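Local atomic coordinates of cytochrome C (Marichromatium purpuratum 984, PDB entry 5LO9), a protein that carries four c-type hemes and, as a TsdBA fusion, probably oxidises thiosulfate to tetrathionate and passes the electrons on. Residues D478-G483 with R491-P496. Numbering follows the deposited sequence.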
ATOM      1  N   ASP A 478      19.878  -1.456  21.654  1.00 37.00           N
ATOM      2  CA  ASP A 478      19.639  -1.362  20.220  1.00 35.19           C
ATOM      3  C   ASP A 478      19.663  -2.753  19.594  1.00 42.65           C
ATOM      4  O   ASP A 478      20.589  -3.534  19.867  1.00 42.55           O
ATOM      5  CB  ASP A 478      20.696  -0.478  19.585  1.00 39.77           C
ATOM      6  CG  ASP A 478      20.327  -0.039  18.202  1.00 43.64           C
ATOM      7  OD1 ASP A 478      19.728  -0.860  17.486  1.00 39.29           O
ATOM      8  OD2 ASP A 478      20.657   1.120  17.838  1.00 45.92           O
ATOM      9  N   PRO A 479      18.650  -3.127  18.801  1.00 51.16           N
ATOM     10  CA  PRO A 479      18.703  -4.428  18.094  1.00 45.80           C
ATOM     11  C   PRO A 479      19.877  -4.575  17.145  1.00 38.84           C
ATOM     12  O   PRO A 479      20.243  -5.709  16.838  1.00 41.12           O
ATOM     13  CB  PRO A 479      17.376  -4.463  17.336  1.00 48.62           C
ATOM     14  CG  PRO A 479      16.468  -3.614  18.162  1.00 47.43           C
ATOM     15  CD  PRO A 479      17.323  -2.500  18.686  1.00 42.70           C
ATOM     16  N   ARG A 480      20.476  -3.471  16.691  1.00 40.92           N
ATOM     17  CA  ARG A 480      21.667  -3.430  15.855  1.00 33.75           C
ATOM     18  C   ARG A 480      22.950  -3.491  16.668  1.00 45.40           C
ATOM     19  O   ARG A 480      24.044  -3.343  16.108  1.00 46.15           O
ATOM     20  CB  ARG A 480      21.656  -2.145  15.017  1.00 42.75           C
ATOM     21  CG  ARG A 480      20.397  -2.016  14.156  1.00 40.53           C
ATOM     22  CD  ARG A 480      20.169  -0.609  13.636  1.00 45.40           C
ATOM     23  NE  ARG A 480      19.954   0.374  14.685  1.00 50.19           N
ATOM     24  CZ  ARG A 480      19.754   1.666  14.465  1.00 48.28           C
ATOM     25  NH1 ARG A 480      19.722   2.150  13.230  1.00 59.80           N
ATOM     26  NH2 ARG A 480      19.598   2.481  15.493  1.00 51.02           N
ATOM     27  N   PHE A 481      22.837  -3.637  17.984  1.00 48.88           N
ATOM     28  CA  PHE A 481      24.014  -3.721  18.838  1.00 53.69           C
ATOM     29  C   PHE A 481      24.988  -4.753  18.296  1.00 48.91           C
ATOM     30  O   PHE A 481      24.614  -5.877  17.955  1.00 51.04           O
ATOM     31  CB  PHE A 481      23.600  -4.070  20.282  1.00 49.05           C
ATOM     32  CG  PHE A 481      24.720  -3.985  21.293  1.00 47.12           C
ATOM     33  CD1 PHE A 481      25.420  -2.790  21.481  1.00 48.67           C
ATOM     34  CD2 PHE A 481      25.021  -5.063  22.107  1.00 42.59           C
ATOM     35  CE1 PHE A 481      26.443  -2.694  22.419  1.00 38.77           C
ATOM     36  CE2 PHE A 481      26.026  -4.954  23.049  1.00 45.74           C
ATOM     37  CZ  PHE A 481      26.722  -3.765  23.204  1.00 45.02           C
ATOM     38  N   ASP A 482      26.257  -4.374  18.288  1.00 58.29           N
ATOM     39  CA  ASP A 482      27.333  -5.199  17.767  1.00 57.66           C
ATOM     40  C   ASP A 482      28.170  -5.863  18.864  1.00 57.90           C
ATOM     41  O   ASP A 482      28.964  -6.754  18.562  1.00 54.12           O
ATOM     42  CB  ASP A 482      28.216  -4.284  16.909  1.00 55.30           C
ATOM     43  CG  ASP A 482      29.678  -4.554  17.062  1.00 58.13           C
ATOM     44  OD1 ASP A 482      30.210  -5.284  16.184  1.00 60.71           O
ATOM     45  OD2 ASP A 482      30.286  -4.021  18.025  1.00 52.28           O
ATOM     46  N   GLY A 483      27.862  -5.603  20.136  1.00 50.72           N
ATOM     47  CA  GLY A 483      28.698  -5.972  21.230  1.00 52.46           C
ATOM     48  C   GLY A 483      29.483  -4.809  21.839  1.00 49.70           C
ATOM     49  O   GLY A 483      29.722  -4.817  23.060  1.00 46.86           O
ATOM     50  N   ARG A 491      28.178   4.115  14.277  1.00 45.82           N
ATOM     51  CA  ARG A 491      27.474   3.717  13.070  1.00 54.63           C
ATOM     52  C   ARG A 491      26.020   4.149  13.039  1.00 57.98           C
ATOM     53  O   ARG A 491      25.468   4.346  11.956  1.00 53.76           O
ATOM     54  CB  ARG A 491      27.499   2.196  12.929  1.00 59.94           C
ATOM     55  CG  ARG A 491      28.886   1.599  13.064  1.00 73.21           C
ATOM     56  CD  ARG A 491      29.017   0.216  12.449  1.00 72.92           C
ATOM     57  NE  ARG A 491      28.178   0.042  11.274  1.00 86.75           N
ATOM     58  CZ  ARG A 491      27.703  -1.130  10.870  1.00 92.05           C
ATOM     59  NH1 ARG A 491      27.986  -2.251  11.542  1.00 85.67           N
ATOM     60  NH2 ARG A 491      26.950  -1.174   9.782  1.00 89.73           N
ATOM     61  N   PHE A 492      25.349   4.193  14.177  1.00 53.70           N
ATOM     62  CA  PHE A 492      23.914   4.395  14.157  1.00 50.28           C
ATOM     63  C   PHE A 492      23.406   5.554  15.004  1.00 56.30           C
ATOM     64  O   PHE A 492      22.200   5.831  14.979  1.00 56.20           O
ATOM     65  CB  PHE A 492      23.217   3.127  14.631  1.00 49.88           C
ATOM     66  CG  PHE A 492      23.574   1.907  13.852  1.00 51.88           C
ATOM     67  CD1 PHE A 492      23.089   1.705  12.590  1.00 47.91           C
ATOM     68  CD2 PHE A 492      24.358   0.932  14.410  1.00 63.56           C
ATOM     69  CE1 PHE A 492      23.395   0.580  11.904  1.00 45.08           C
ATOM     70  CE2 PHE A 492      24.653  -0.203  13.704  1.00 63.86           C
ATOM     71  CZ  PHE A 492      24.178  -0.361  12.452  1.00 44.02           C
ATOM     72  N   HIS A 493      24.276   6.244  15.744  1.00 54.08           N
ATOM     73  CA  HIS A 493      23.815   7.246  16.690  1.00 44.30           C
ATOM     74  C   HIS A 493      24.661   8.498  16.638  1.00 44.40           C
ATOM     75  O   HIS A 493      24.789   9.218  17.642  1.00 47.08           O
ATOM     76  CB  HIS A 493      23.819   6.680  18.091  1.00 47.94           C
ATOM     77  CG  HIS A 493      22.887   5.526  18.283  1.00 48.08           C
ATOM     78  ND1 HIS A 493      21.541   5.684  18.567  1.00 50.42           N
ATOM     79  CD2 HIS A 493      23.116   4.193  18.255  1.00 42.65           C
ATOM     80  CE1 HIS A 493      20.992   4.490  18.722  1.00 56.21           C
ATOM     81  NE2 HIS A 493      21.924   3.569  18.532  1.00 43.46           N
ATOM     82  N   ALA A 494      25.276   8.754  15.491  1.00 46.75           N
ATOM     83  CA  ALA A 494      26.219   9.862  15.386  1.00 56.73           C
ATOM     84  C   ALA A 494      25.457  11.149  15.056  1.00 50.78           C
ATOM     85  O   ALA A 494      25.449  11.649  13.928  1.00 58.12           O
ATOM     86  CB  ALA A 494      27.307   9.529  14.369  1.00 51.99           C
ATOM     87  N   SER A 495      24.788  11.678  16.076  1.00 54.19           N
ATOM     88  CA  SER A 495      24.046  12.928  15.988  1.00 50.89           C
ATOM     89  C   SER A 495      24.144  13.673  17.317  1.00 53.97           C
ATOM     90  O   SER A 495      24.244  13.041  18.381  1.00 49.13           O
ATOM     91  CB  SER A 495      22.570  12.690  15.652  1.00 49.78           C
ATOM     92  OG  SER A 495      21.785  13.841  15.980  1.00 57.69           O
ATOM     93  N   PRO A 496      24.067  15.006  17.302  1.00 54.98           N
ATOM     94  CA  PRO A 496      24.070  15.749  18.583  1.00 48.03           C
ATOM     95  C   PRO A 496      22.801  15.530  19.407  1.00 51.43           C
ATOM     96  O   PRO A 496      22.792  15.872  20.593  1.00 52.43           O
ATOM     97  CB  PRO A 496      24.190  17.222  18.147  1.00 52.63           C
ATOM     98  CG  PRO A 496      24.624  17.180  16.655  1.00 56.47           C
ATOM     99  CD  PRO A 496      24.023  15.898  16.124  1.00 50.52           C
TER
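Arg480 lies along one face of the Phe492 ring, and its side chain is easiest to follow outward from the backbone. Arg480 CB sits over the far end of that ring, 3.8 Å from Phe492 CE2. Arg480 CD, further along, makes a CH-pi contact, 4.0 Å from the centroid of the Phe492 ring and 17° off its normal. There the chain bends (chi3 -63°), and the bend carries the guanidinium on toward Phe492 CB, with Arg480 NH1 3.5 Å from Phe492 CD1; the two planes are inclined by 31°, so this is not a flat stack. Arg491 CB lies over the opposite face, toward its rim.

NE and NH2 grip the carboxylate of Asp478 side-on: NE bonds to OD1 and NH2 to OD2, both at syn lone pairs, with Arg480 NH2 2.9 Å from Asp478 OD2. OD1 also takes the backbone N of Arg480, an Asx turn within the type I turn from Asp478 to Phe481. The anti lone pair of Asp478 OD2 is left for NE2 of His493, 2.8 Å away, in a rather bent bond. With ND1 bonded to Asp498, the His493 imidazole faces a carboxylate at each nitrogen, which would probably favour its protonated form.

The contact thus joins the loop between helices 460-470 and 485-492 to the latter's last turn (Phe492) and the first residue beyond it (His493), with Arg480 touching Tyr333 of the thiosulfate pocket.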